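Dual specificity protein phosphatase 12 (Homo sapiens, PDB 4KI9) removes phosphate from phosphotyrosine as well as from phosphoserine and phosphothreonine residues of proteins, through the catalytic domain described here. Local coordinates at residues Pro6-Gly11 against Ala98-Phe103; Thr28-Val33 against Leu86-Ala91; Asp58-Asp63 against Met128-Glu133; His67-Val72 against Gly143-Thr148; Leu110-Ala115 against Gln135-Gln140. The protein carries 2 engineered substitutions. All coordinates share one frame; numbering follows the deposited sequence.

Contact 1: residues Pro6-Gly11 against Ala98-Phe103; sequences PGLYFG and AIITAF
Ile100 of helix 95-108 packs against Leu8 and Phe10, alternate residues of strand 8-11, in a buried contact dominated by apolar side chains. Its longer branch serves both partners. The terminal CD1 meets Leu8 CD2 tip to tip at 3.9 Å, whereas CG1 lies 3.7 Å from Phe10 CB, the two side chains crossing at about a right angle. CG1 is in place for this because it stands anti to the carbonyl carbon of Ile100 (chi1 -67°). The other methyl of Leu8 serves a second residue of the helix: CD1 is 4.0 Å from Phe103 CD2, and these two side chains slide past each other in opposite directions. An alanine in place of Ile100 would probably open a gap beside Leu8 CD2 and Phe10 CB and leave the end of Leu8 freer to turn. Behind this first shell, the strand and helix segments run nearly antiparallel, at 155°, with axes 9.8 Å apart; the helix follows strand 84-88 in the chain and packs on the sheet. Tyr9, between the two touching residues, points away. Strand 8-11 is held between strands 2-5 and 84-88, Tyr9 bonding through its backbone to Val85 and Val87. Val4 of strand 2-5 and Leu119 of helix 112-122 each touch both Phe10 and Ile100, and Ile75 of helix 68-80 packs on Phe103.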
# COMPACT_ATOMS: atom_id res chain seq x y z
N PRO A 6 11.71 -4.09 -9.56
CA PRO A 6 11.16 -4.58 -10.83
C PRO A 6 9.76 -5.20 -10.70
O PRO A 6 9.51 -6.02 -9.82
CB PRO A 6 12.20 -5.59 -11.31
CG PRO A 6 13.14 -5.82 -10.17
CD PRO A 6 13.07 -4.59 -9.31
N GLY A 7 8.85 -4.76 -11.57
CA GLY A 7 7.48 -5.25 -11.57
C GLY A 7 6.57 -4.61 -10.52
O GLY A 7 5.42 -5.01 -10.37
N LEU A 8 7.07 -3.62 -9.80
CA LEU A 8 6.26 -3.01 -8.74
C LEU A 8 6.30 -1.47 -8.81
O LEU A 8 7.36 -0.85 -8.64
CB LEU A 8 6.74 -3.50 -7.37
CG LEU A 8 5.80 -3.54 -6.15
CD1 LEU A 8 6.49 -2.96 -4.93
CD2 LEU A 8 4.44 -2.89 -6.37
N TYR A 9 5.14 -0.88 -9.05
CA TYR A 9 5.03 0.55 -9.31
C TYR A 9 4.03 1.20 -8.36
O TYR A 9 3.11 0.53 -7.88
CB TYR A 9 4.59 0.80 -10.76
CG TYR A 9 5.52 0.24 -11.83
CD1 TYR A 9 5.51 -1.12 -12.16
CD2 TYR A 9 6.38 1.08 -12.53
CE1 TYR A 9 6.35 -1.62 -13.15
CE2 TYR A 9 7.22 0.58 -13.51
CZ TYR A 9 7.21 -0.76 -13.82
OH TYR A 9 8.05 -1.23 -14.80
N PHE A 10 4.21 2.49 -8.08
CA PHE A 10 3.19 3.24 -7.37
C PHE A 10 3.03 4.64 -7.96
O PHE A 10 3.93 5.15 -8.62
CB PHE A 10 3.46 3.29 -5.86
CG PHE A 10 4.44 4.35 -5.43
CD1 PHE A 10 5.81 4.10 -5.47
CD2 PHE A 10 4.01 5.58 -4.96
CE1 PHE A 10 6.72 5.07 -5.07
CE2 PHE A 10 4.92 6.56 -4.56
CZ PHE A 10 6.28 6.30 -4.61
N GLY A 11 1.86 5.24 -7.75
CA GLY A 11 1.60 6.55 -8.32
C GLY A 11 0.26 7.09 -7.86
O GLY A 11 -0.37 6.53 -6.96
N ALA A 98 1.90 4.23 1.98
CA ALA A 98 1.74 3.34 3.13
C ALA A 98 1.65 1.86 2.72
O ALA A 98 2.28 0.98 3.33
CB ALA A 98 0.53 3.75 3.96
N ILE A 99 0.87 1.58 1.68
CA ILE A 99 0.71 0.20 1.22
C ILE A 99 2.03 -0.36 0.71
O ILE A 99 2.41 -1.49 1.04
CB ILE A 99 -0.36 0.08 0.11
CG1 ILE A 99 -1.75 0.43 0.66
CG2 ILE A 99 -0.39 -1.32 -0.49
CD1 ILE A 99 -2.17 -0.38 1.88
N ILE A 100 2.73 0.41 -0.11
CA ILE A 100 4.03 -0.05 -0.62
C ILE A 100 4.99 -0.32 0.53
O ILE A 100 5.68 -1.35 0.55
CB ILE A 100 4.65 1.00 -1.57
CG1 ILE A 100 3.81 1.12 -2.83
CG2 ILE A 100 6.09 0.60 -1.93
CD1 ILE A 100 3.82 -0.16 -3.66
N THR A 101 5.03 0.61 1.48
CA THR A 101 5.91 0.46 2.64
C THR A 101 5.59 -0.83 3.39
O THR A 101 6.50 -1.59 3.75
CB THR A 101 5.84 1.68 3.58
OG1 THR A 101 6.13 2.88 2.83
CG2 THR A 101 6.87 1.55 4.72
N ALA A 102 4.30 -1.10 3.59
CA ALA A 102 3.89 -2.31 4.29
C ALA A 102 4.37 -3.54 3.53
O ALA A 102 4.83 -4.52 4.13
CB ALA A 102 2.38 -2.34 4.48
N PHE A 103 4.27 -3.50 2.21
CA PHE A 103 4.73 -4.62 1.40
C PHE A 103 6.23 -4.85 1.53
O PHE A 103 6.70 -5.98 1.68
CB PHE A 103 4.39 -4.36 -0.07
CG PHE A 103 4.95 -5.39 -1.00
CD1 PHE A 103 4.25 -6.58 -1.23
CD2 PHE A 103 6.16 -5.19 -1.64
CE1 PHE A 103 4.76 -7.53 -2.09
CE2 PHE A 103 6.68 -6.14 -2.48
CZ PHE A 103 5.97 -7.31 -2.72

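Contact 2: residues Thr28-Val33 against Leu86-Ala91; sequences TAVLTV and LVHSHA. Engineered in segment 86-91: Ser89 (natural residue Cys). With PO4 (phosphate ion), chain B.
Thr32 and His88 pair across the central strand 84-88 of the sheet and its parallel neighbour 27-34, 15° apart in direction. Four backbone hydrogen bonds join the strands: Leu86 N to Ala29 O, Leu31 N to Leu86 O, His88 N to Leu31 O and Val33 N to His88 O. Side-chain hydrogen bonds then grip the imidazole at both nitrogens. Thr32 OG1 lies 2.7 Å from His88 NE2, the two side chains side by side and pointing the same way. Chi1 of 80° sets His88 CG between the backbone N and the carbonyl carbon. His88 ND1 donates to Ser89 O at 3.2 Å, the acceptor tilted 16° from the ring plane. Among apolar contacts, Val30 CG1 meets the ring edge in plane, 3.7 Å from His88 CD2. On the other face of the sheet Leu31 and Val87 pack together. Beyond the strand, a phosphate ion occupies the P-loop. Ala91 N donates to its O1 at 2.9 Å, and the hydroxyl of Ser89, an engineered replacement for cysteine, donates to O3 at 2.7 Å. Val93 N, Ser94 N and Arg95 NE also bond the ion, and His90 N adds a weak bond to O1. This is the signature loop of protein tyrosine phosphatases, whose cysteine is predicted to form the phosphocysteine intermediate. His88 is therefore placed as a second-shell residue and probably steadies the start of the loop.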
# COMPACT_ATOMS: atom_id res chain seq x y z
N THR A 28 -0.68 -5.68 -15.03
CA THR A 28 -1.94 -6.40 -15.15
C THR A 28 -2.58 -6.64 -13.79
O THR A 28 -3.55 -7.39 -13.68
CB THR A 28 -1.78 -7.75 -15.87
OG1 THR A 28 -0.84 -8.57 -15.16
CG2 THR A 28 -1.32 -7.54 -17.31
N ALA A 29 -2.04 -6.01 -12.76
CA ALA A 29 -2.62 -6.06 -11.42
C ALA A 29 -2.60 -4.67 -10.81
O ALA A 29 -1.56 -4.02 -10.75
CB ALA A 29 -1.89 -7.06 -10.54
N VAL A 30 -3.76 -4.19 -10.38
CA VAL A 30 -3.85 -2.82 -9.88
C VAL A 30 -4.54 -2.79 -8.53
O VAL A 30 -5.68 -3.24 -8.39
CB VAL A 30 -4.61 -1.90 -10.87
CG1 VAL A 30 -4.78 -0.50 -10.26
CG2 VAL A 30 -3.86 -1.82 -12.21
N LEU A 31 -3.83 -2.27 -7.54
CA LEU A 31 -4.41 -2.08 -6.22
C LEU A 31 -4.73 -0.60 -6.08
O LEU A 31 -3.83 0.24 -6.07
CB LEU A 31 -3.44 -2.51 -5.12
CG LEU A 31 -4.03 -2.66 -3.70
CD1 LEU A 31 -3.06 -3.47 -2.85
CD2 LEU A 31 -4.28 -1.32 -3.01
N THR A 32 -6.01 -0.31 -5.99
CA THR A 32 -6.49 1.05 -5.74
C THR A 32 -6.76 1.23 -4.25
O THR A 32 -7.55 0.50 -3.65
CB THR A 32 -7.79 1.31 -6.52
OG1 THR A 32 -7.58 1.10 -7.92
CG2 THR A 32 -8.30 2.73 -6.27
N VAL A 33 -6.07 2.19 -3.63
CA VAL A 33 -6.37 2.55 -2.25
C VAL A 33 -6.77 4.02 -2.26
O VAL A 33 -5.94 4.91 -2.36
CB VAL A 33 -5.19 2.22 -1.28
CG1 VAL A 33 -3.85 2.73 -1.83
CG2 VAL A 33 -5.47 2.75 0.12
N LEU A 86 0.59 -2.18 -10.12
CA LEU A 86 0.49 -0.76 -9.79
C LEU A 86 -0.30 -0.61 -8.50
O LEU A 86 -1.39 -1.17 -8.37
CB LEU A 86 -0.23 -0.00 -10.91
CG LEU A 86 -0.56 1.47 -10.58
CD1 LEU A 86 0.71 2.30 -10.36
CD2 LEU A 86 -1.44 2.10 -11.66
N VAL A 87 0.25 0.14 -7.54
CA VAL A 87 -0.51 0.52 -6.35
C VAL A 87 -0.72 2.02 -6.45
O VAL A 87 0.25 2.78 -6.55
CB VAL A 87 0.27 0.26 -5.04
CG1 VAL A 87 -0.54 0.74 -3.84
CG2 VAL A 87 0.61 -1.21 -4.91
N HIS A 88 -1.97 2.46 -6.47
CA HIS A 88 -2.21 3.90 -6.62
C HIS A 88 -3.24 4.46 -5.64
O HIS A 88 -4.16 3.76 -5.22
CB HIS A 88 -2.63 4.25 -8.05
CG HIS A 88 -4.07 3.98 -8.34
ND1 HIS A 88 -5.04 4.95 -8.24
CD2 HIS A 88 -4.72 2.85 -8.71
CE1 HIS A 88 -6.22 4.44 -8.54
NE2 HIS A 88 -6.05 3.16 -8.83
N SER A 89 -3.05 5.73 -5.30
CA SER A 89 -4.02 6.51 -4.54
C SER A 89 -4.46 7.70 -5.40
O SER A 89 -4.48 7.60 -6.62
CB SER A 89 -3.39 6.98 -3.23
OG SER A 89 -2.08 7.50 -3.43
N HIS A 90 -4.83 8.81 -4.78
CA HIS A 90 -5.15 10.01 -5.56
C HIS A 90 -3.92 10.86 -5.88
O HIS A 90 -3.69 11.22 -7.03
CB HIS A 90 -6.23 10.87 -4.89
CG HIS A 90 -6.64 12.06 -5.71
ND1 HIS A 90 -6.31 13.35 -5.36
CD2 HIS A 90 -7.33 12.14 -6.87
CE1 HIS A 90 -6.78 14.18 -6.27
NE2 HIS A 90 -7.40 13.47 -7.20
N ALA A 91 -3.13 11.17 -4.86
CA ALA A 91 -1.95 12.02 -5.06
C ALA A 91 -0.65 11.24 -5.28
O ALA A 91 0.33 11.81 -5.76
CB ALA A 91 -1.79 13.00 -3.90
P PO4 B . -2.93 10.18 -1.24
O1 PO4 B . -4.03 10.40 -2.26
O2 PO4 B . -3.42 9.25 -0.15
O3 PO4 B . -1.69 9.65 -1.90
O4 PO4 B . -2.61 11.51 -0.58

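Contact 3: residues Asp58-Asp63 against Met128-Glu133; sequences DKPETD and MNEGFE
Asn129 and Asp58 join the N-cap of helix 130-141 to the loop between strand 50-55 and helix 68-80, where Lys59 to Thr62 form a type I beta turn. The tight part centres on the Asn129 amide. Its ND2 donates to Asp58 OD1 at 2.9 Å with the acceptor in the amide plane, while its OD1 takes the capping bond from Phe132 N at 3.0 Å. The same ND2 lies 3.0 Å above the plane of the Phe132 ring, offset toward the rim. Gly131 lets the backbones close to 3.8 Å between its CA and Pro60 CA; a side chain there would clash with Pro60 O. The solvent side is looser: exposed Lys59 points away, and Glu130, its chain bent at chi2, touches at the rim with OE1 3.1 Å from Pro60 CG. Asp58, close to the bound phosphate, also hydrogen-bonds through OD1 to Ser94 OG of the substrate-binding loop. Thr62 O, which accepts from Gln135 NE2, meets the Phe132 ring edge in plane, 3.7 Å from CE1.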
# COMPACT_ATOMS: atom_id res chain seq x y z
N ASP A 58 -7.62 9.59 2.99
CA ASP A 58 -6.28 9.94 3.43
C ASP A 58 -6.34 10.72 4.74
O ASP A 58 -6.01 11.91 4.79
CB ASP A 58 -5.56 10.77 2.37
CG ASP A 58 -4.10 10.97 2.70
OD1 ASP A 58 -3.58 10.25 3.59
OD2 ASP A 58 -3.47 11.84 2.07
N LYS A 59 -6.77 10.05 5.81
CA LYS A 59 -6.88 10.69 7.13
C LYS A 59 -6.20 9.82 8.17
O LYS A 59 -6.20 8.59 8.04
CB LYS A 59 -8.35 10.89 7.50
CG LYS A 59 -9.13 11.81 6.57
CD LYS A 59 -10.58 11.96 7.01
CE LYS A 59 -11.34 12.97 6.14
NZ LYS A 59 -12.81 12.99 6.44
N PRO A 60 -5.61 10.44 9.21
CA PRO A 60 -5.00 9.70 10.31
C PRO A 60 -5.98 8.75 10.97
O PRO A 60 -5.57 7.70 11.47
CB PRO A 60 -4.60 10.80 11.30
CG PRO A 60 -4.41 12.00 10.45
CD PRO A 60 -5.44 11.90 9.36
N GLU A 61 -7.26 9.11 10.98
CA GLU A 61 -8.29 8.27 11.60
C GLU A 61 -8.62 7.05 10.74
O GLU A 61 -9.25 6.11 11.22
CB GLU A 61 -9.58 9.03 11.88
CG GLU A 61 -9.39 10.47 12.33
CD GLU A 61 -9.30 11.41 11.16
OE1 GLU A 61 -10.33 11.60 10.47
OE2 GLU A 61 -8.20 11.93 10.91
N THR A 62 -8.21 7.07 9.47
CA THR A 62 -8.49 5.93 8.60
C THR A 62 -7.74 4.70 9.07
O THR A 62 -6.55 4.76 9.32
CB THR A 62 -8.12 6.22 7.13
OG1 THR A 62 -8.94 7.29 6.63
CG2 THR A 62 -8.34 4.99 6.27
N ASP A 63 -8.46 3.59 9.20
CA ASP A 63 -7.83 2.33 9.56
C ASP A 63 -7.34 1.60 8.31
O ASP A 63 -8.10 0.86 7.68
CB ASP A 63 -8.81 1.44 10.35
CG ASP A 63 -8.22 0.09 10.71
OD1 ASP A 63 -7.00 -0.12 10.54
OD2 ASP A 63 -8.97 -0.78 11.19
N MET A 128 3.40 9.89 3.92
CA MET A 128 2.16 9.30 4.41
C MET A 128 1.74 10.09 5.63
O MET A 128 2.58 10.63 6.33
CB MET A 128 2.34 7.82 4.75
CG MET A 128 3.16 7.55 6.00
SD MET A 128 3.35 5.79 6.32
CE MET A 128 4.46 5.33 5.00
N ASN A 129 0.44 10.19 5.87
CA ASN A 129 -0.05 10.89 7.05
C ASN A 129 0.43 10.20 8.32
O ASN A 129 0.84 9.04 8.31
CB ASN A 129 -1.57 11.12 7.01
CG ASN A 129 -2.39 9.86 7.33
OD1 ASN A 129 -2.30 9.32 8.43
ND2 ASN A 129 -3.22 9.43 6.37
N GLU A 130 0.38 10.94 9.41
CA GLU A 130 0.97 10.52 10.67
C GLU A 130 0.29 9.31 11.27
O GLU A 130 0.93 8.51 11.95
CB GLU A 130 0.94 11.70 11.66
CG GLU A 130 -0.44 12.37 11.82
CD GLU A 130 -0.86 13.27 10.64
OE1 GLU A 130 -1.93 13.92 10.74
OE2 GLU A 130 -0.15 13.31 9.61
N GLY A 131 -1.02 9.19 11.03
CA GLY A 131 -1.76 8.00 11.40
C GLY A 131 -1.25 6.73 10.72
O GLY A 131 -1.12 5.69 11.36
N PHE A 132 -0.95 6.82 9.43
CA PHE A 132 -0.43 5.67 8.71
C PHE A 132 0.96 5.26 9.23
O PHE A 132 1.25 4.07 9.35
CB PHE A 132 -0.41 5.92 7.19
CG PHE A 132 -1.78 6.10 6.57
CD1 PHE A 132 -2.92 5.69 7.25
CD2 PHE A 132 -1.93 6.69 5.32
CE1 PHE A 132 -4.19 5.85 6.69
CE2 PHE A 132 -3.18 6.85 4.75
CZ PHE A 132 -4.32 6.44 5.44
N GLU A 133 1.81 6.24 9.55
CA GLU A 133 3.10 5.95 10.16
C GLU A 133 2.95 5.12 11.43
O GLU A 133 3.64 4.12 11.61
CB GLU A 133 3.84 7.24 10.53
CG GLU A 133 4.49 7.95 9.36
CD GLU A 133 5.56 8.93 9.81
OE1 GLU A 133 5.74 9.08 11.04
OE2 GLU A 133 6.23 9.53 8.94

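Contact 4: residues His67-Val72 against Gly143-Thr148; sequences HLDRAV and GYEVDT. Engineered in segment 67-72: Ala71 (natural residue Cys).
Asp69 and Val146 mark the closest approach of the two backbones, 6.3 Å between their CA atoms. Asp69 lies in the first turn of helix 68-80. Val146 belongs to an extended piece of the link to helix 151-160, which begins at Gly143, where a Schellman motif with positive phi ends helix 130-141. One hydrogen bond carries the contact: Val146 N donates to Asp69 OD1 at 2.8 Å. It is nearly straight, 172° at the hydrogen, and the donor comes from above the carboxylate plane, 42° out of it. The carboxyl carbon is directed there by a chi1 of -79°, which sets CG anti to the carbonyl carbon. The Asp69 and Val146 side chains slide past each other in opposite directions, Val146 CG2 resting 3.7 Å from Asp69 CG. The same methyl reaches Leu68 CB at 4.4 Å, at the edge of the interior. Asp69 OD2 is engaged too, by a hydrogen bond from Tyr139 OH and a salt bridge to Lys106 NZ. An alanine at Asp69 would probably leave Val146 N and Tyr139 OH without their acceptor oxygens and Lys106 without this counter-charge. Glu145 OE2, 5.6 Å from Asp69 OD1, brings a second negative charge near, which Lys106 and the start of the helix would probably offset. A single carboxylate therefore ties three helices to the extended link, one oxygen serving the backbone and the other the side chains.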
# COMPACT_ATOMS: atom_id res chain seq x y z
N HIS A 67 -6.35 -3.67 6.86
CA HIS A 67 -6.34 -4.13 5.46
C HIS A 67 -4.96 -4.50 4.90
O HIS A 67 -4.86 -4.93 3.75
CB HIS A 67 -6.97 -3.06 4.56
CG HIS A 67 -8.35 -2.69 4.96
ND1 HIS A 67 -8.62 -1.70 5.88
CD2 HIS A 67 -9.55 -3.21 4.61
CE1 HIS A 67 -9.92 -1.61 6.05
NE2 HIS A 67 -10.51 -2.51 5.30
N LEU A 68 -3.92 -4.33 5.71
CA LEU A 68 -2.55 -4.47 5.21
C LEU A 68 -2.18 -5.88 4.76
O LEU A 68 -1.51 -6.04 3.75
CB LEU A 68 -1.51 -3.95 6.22
CG LEU A 68 -1.51 -2.44 6.50
CD1 LEU A 68 -0.45 -2.06 7.57
CD2 LEU A 68 -1.33 -1.65 5.19
N ASP A 69 -2.57 -6.90 5.51
CA ASP A 69 -2.27 -8.26 5.08
C ASP A 69 -2.96 -8.62 3.75
O ASP A 69 -2.35 -9.25 2.91
CB ASP A 69 -2.60 -9.29 6.16
CG ASP A 69 -1.52 -9.37 7.25
OD1 ASP A 69 -1.80 -9.94 8.32
OD2 ASP A 69 -0.39 -8.87 7.06
N ARG A 70 -4.21 -8.18 3.57
CA ARG A 70 -4.94 -8.39 2.30
C ARG A 70 -4.24 -7.68 1.14
O ARG A 70 -4.05 -8.23 0.05
CB ARG A 70 -6.36 -7.84 2.40
CG ARG A 70 -7.36 -8.65 3.25
CD ARG A 70 -8.61 -7.78 3.54
NE ARG A 70 -9.72 -8.57 4.06
CZ ARG A 70 -10.98 -8.14 4.17
NH1 ARG A 70 -11.33 -6.90 3.81
NH2 ARG A 70 -11.91 -8.96 4.66
N ALA A 71 -3.85 -6.44 1.38
CA ALA A 71 -3.21 -5.64 0.35
C ALA A 71 -1.87 -6.26 -0.02
O ALA A 71 -1.56 -6.43 -1.20
CB ALA A 71 -3.00 -4.21 0.86
N VAL A 72 -1.06 -6.58 0.99
CA VAL A 72 0.25 -7.17 0.76
C VAL A 72 0.14 -8.54 0.07
O VAL A 72 0.96 -8.87 -0.81
CB VAL A 72 1.07 -7.28 2.07
CG1 VAL A 72 2.33 -8.14 1.83
CG2 VAL A 72 1.42 -5.86 2.60
N GLY A 143 4.80 -8.16 14.32
CA GLY A 143 5.54 -9.17 13.58
C GLY A 143 5.25 -9.13 12.10
O GLY A 143 5.34 -10.15 11.41
N TYR A 144 4.94 -7.93 11.59
CA TYR A 144 4.59 -7.72 10.19
C TYR A 144 3.37 -8.54 9.81
O TYR A 144 3.35 -9.21 8.78
CB TYR A 144 5.77 -8.03 9.25
CG TYR A 144 7.04 -7.33 9.66
CD1 TYR A 144 7.18 -5.97 9.49
CD2 TYR A 144 8.11 -8.04 10.21
CE1 TYR A 144 8.36 -5.32 9.88
CE2 TYR A 144 9.27 -7.41 10.60
CZ TYR A 144 9.39 -6.05 10.43
OH TYR A 144 10.55 -5.40 10.81
N GLU A 145 2.36 -8.49 10.66
CA GLU A 145 1.12 -9.22 10.48
C GLU A 145 0.01 -8.40 11.12
O GLU A 145 0.29 -7.58 12.00
CB GLU A 145 1.18 -10.54 11.23
CG GLU A 145 1.25 -11.75 10.35
CD GLU A 145 1.12 -13.03 11.15
OE1 GLU A 145 0.97 -12.93 12.39
OE2 GLU A 145 1.15 -14.12 10.53
N VAL A 146 -1.23 -8.60 10.69
CA VAL A 146 -2.37 -8.04 11.40
C VAL A 146 -2.89 -9.15 12.29
O VAL A 146 -3.72 -9.96 11.88
CB VAL A 146 -3.51 -7.59 10.45
CG1 VAL A 146 -4.63 -6.93 11.24
CG2 VAL A 146 -3.00 -6.65 9.35
N ASP A 147 -2.37 -9.22 13.51
CA ASP A 147 -2.74 -10.27 14.45
C ASP A 147 -3.95 -9.82 15.28
O ASP A 147 -3.80 -9.09 16.26
CB ASP A 147 -1.53 -10.59 15.34
CG ASP A 147 -1.83 -11.64 16.41
OD1 ASP A 147 -0.89 -11.94 17.17
OD2 ASP A 147 -2.96 -12.15 16.50
N THR A 148 -5.15 -10.27 14.90
CA THR A 148 -6.36 -9.74 15.53
C THR A 148 -6.54 -10.23 16.96
O THR A 148 -7.42 -9.75 17.67
CB THR A 148 -7.62 -10.10 14.74
OG1 THR A 148 -7.75 -11.52 14.67
CG2 THR A 148 -7.56 -9.52 13.33

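Contact 5: residues Leu110-Ala115 against Gln135-Gln140; sequences LPFEKA and QLKLYQ
Phe112 and Gln140 meet where the start of helix 112-122 comes beside the last turns of helix 130-141, the CA atoms of Phe112 and Lys137 lying 6.2 Å apart. The polar part is one bond from backbone to side chain. Phe112 N donates to Gln140 OE1 at 2.8 Å, nearly straight at 170°, from above the amide plane. Gln140 spans the distance with an extended chain whose CG is anti to the backbone N (chi1 175°). The rest of its amide rests on Pro111, NE2 being 3.6 Å from the proline CB. Farther along the Phe112 side chain, Leu136 meets CD2 and CE2 while Lys137 meets CD1 and CE1. The Leu136 and Phe112 side chains cross at about a right angle, with Leu136 CB 3.6 Å from Phe112 CD2, and Lys137 CE lies 3.8 Å from Phe112 CE1. Lys137 then ends near Glu113, whose chain bends at chi2; the salt bridge from Glu113 OE2 to Lys137 NZ is long, at 4.0 Å. Tyr116 meets the Phe112 ring, and Leu136 continues inward to Leu68 and to Ala102 of helix 95-108. Pro111 holds the N-cap position but has no polar side-chain atom to accept a bond. Gln140 of the neighbouring helix instead satisfies the amide of Phe112, so that one side chain both occupies a donor at the helix start and links the two helices, with the weaker charge pair toward solvent.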
# COMPACT_ATOMS: atom_id res chain seq x y z
N LEU A 110 11.54 -5.96 7.15
CA LEU A 110 12.31 -4.73 7.36
C LEU A 110 11.53 -3.81 8.29
O LEU A 110 10.34 -3.61 8.09
CB LEU A 110 12.45 -3.98 6.04
CG LEU A 110 13.70 -3.94 5.18
CD1 LEU A 110 13.48 -2.91 4.08
CD2 LEU A 110 14.93 -3.57 6.00
N PRO A 111 12.21 -3.21 9.29
CA PRO A 111 11.52 -2.23 10.14
C PRO A 111 10.93 -1.06 9.35
O PRO A 111 11.44 -0.70 8.29
CB PRO A 111 12.64 -1.74 11.07
CG PRO A 111 13.58 -2.88 11.15
CD PRO A 111 13.55 -3.54 9.79
N PHE A 112 9.87 -0.47 9.89
CA PHE A 112 9.16 0.61 9.21
C PHE A 112 10.07 1.74 8.73
O PHE A 112 9.97 2.19 7.58
CB PHE A 112 8.07 1.20 10.12
CG PHE A 112 7.63 2.59 9.74
CD1 PHE A 112 7.96 3.69 10.53
CD2 PHE A 112 6.91 2.81 8.58
CE1 PHE A 112 7.56 4.97 10.18
CE2 PHE A 112 6.50 4.08 8.22
CZ PHE A 112 6.83 5.16 9.02
N GLU A 113 10.97 2.18 9.60
CA GLU A 113 11.81 3.33 9.27
C GLU A 113 12.72 3.02 8.10
O GLU A 113 12.92 3.86 7.23
CB GLU A 113 12.62 3.79 10.49
CG GLU A 113 11.77 4.29 11.65
CD GLU A 113 11.22 5.69 11.42
OE1 GLU A 113 11.52 6.28 10.36
OE2 GLU A 113 10.50 6.20 12.31
N LYS A 114 13.26 1.80 8.05
CA LYS A 114 14.11 1.39 6.94
C LYS A 114 13.36 1.28 5.61
O LYS A 114 13.86 1.72 4.57
CB LYS A 114 14.85 0.08 7.26
CG LYS A 114 16.00 0.26 8.25
CD LYS A 114 16.46 -1.08 8.79
CE LYS A 114 17.39 -0.93 9.98
NZ LYS A 114 17.41 -2.17 10.81
N ALA A 115 12.16 0.71 5.63
CA ALA A 115 11.37 0.57 4.41
C ALA A 115 10.93 1.92 3.88
O ALA A 115 11.03 2.19 2.69
CB ALA A 115 10.16 -0.32 4.65
N GLN A 135 0.36 3.30 12.39
CA GLN A 135 -0.18 1.99 12.02
C GLN A 135 0.89 1.03 11.52
O GLN A 135 0.88 -0.15 11.85
CB GLN A 135 -1.33 2.13 11.00
CG GLN A 135 -2.60 2.72 11.64
CD GLN A 135 -3.61 3.20 10.61
OE1 GLN A 135 -3.88 2.52 9.61
NE2 GLN A 135 -4.17 4.37 10.85
N LEU A 136 1.83 1.53 10.72
CA LEU A 136 2.92 0.67 10.26
C LEU A 136 3.86 0.27 11.39
O LEU A 136 4.46 -0.81 11.37
CB LEU A 136 3.69 1.32 9.11
CG LEU A 136 2.92 1.37 7.80
CD1 LEU A 136 3.72 2.13 6.76
CD2 LEU A 136 2.63 -0.04 7.30
N LYS A 137 4.00 1.14 12.39
CA LYS A 137 4.80 0.79 13.57
C LYS A 137 4.12 -0.35 14.33
O LYS A 137 4.78 -1.28 14.78
CB LYS A 137 5.04 2.02 14.46
CG LYS A 137 6.01 2.99 13.81
CD LYS A 137 6.29 4.22 14.67
CE LYS A 137 7.21 5.16 13.92
NZ LYS A 137 7.12 6.55 14.42
N LEU A 138 2.79 -0.28 14.43
CA LEU A 138 2.03 -1.36 15.05
C LEU A 138 2.16 -2.66 14.27
O LEU A 138 2.31 -3.72 14.85
CB LEU A 138 0.55 -0.99 15.16
CG LEU A 138 0.25 0.26 15.99
CD1 LEU A 138 -1.23 0.34 16.24
CD2 LEU A 138 1.01 0.27 17.31
N TYR A 139 2.08 -2.55 12.94
CA TYR A 139 2.29 -3.68 12.03
C TYR A 139 3.62 -4.39 12.30
O TYR A 139 3.66 -5.60 12.44
CB TYR A 139 2.24 -3.17 10.59
CG TYR A 139 2.02 -4.21 9.49
CD1 TYR A 139 0.95 -5.10 9.54
CD2 TYR A 139 2.83 -4.22 8.37
CE1 TYR A 139 0.72 -6.01 8.51
CE2 TYR A 139 2.62 -5.13 7.33
CZ TYR A 139 1.56 -6.01 7.40
OH TYR A 139 1.34 -6.90 6.38
N GLN A 140 4.71 -3.63 12.37
CA GLN A 140 6.02 -4.17 12.74
C GLN A 140 5.98 -4.81 14.14
O GLN A 140 6.41 -5.95 14.33
CB GLN A 140 7.09 -3.07 12.69
CG GLN A 140 8.48 -3.50 13.17
CD GLN A 140 9.48 -2.35 13.13
OE1 GLN A 140 9.29 -1.36 12.43
NE2 GLN A 140 10.57 -2.48 13.90

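Overall arrangement
From the N terminus the chain lays down the first halves of contacts 1 to 4 in order. Residues 86-91 return to 28-33 first, closing contact 2 inside the longer loop that 98-103 closes as contact 1; the two share the central sheet, where strands 8-11 and 84-88 are neighbours. Contacts 3 and 4 open within these loops and close beyond them, so each crosses both and they cross each other, bringing 58-63 and helix 68-80 to the C-terminal helical part. Contact 5 opens after contact 1 has closed, crosses contact 3 and is nested within contact 4. Helix 130-141 serves contacts 3 and 5, and Tyr139 OH with Asp69 OD2 bridges contacts 4 and 5.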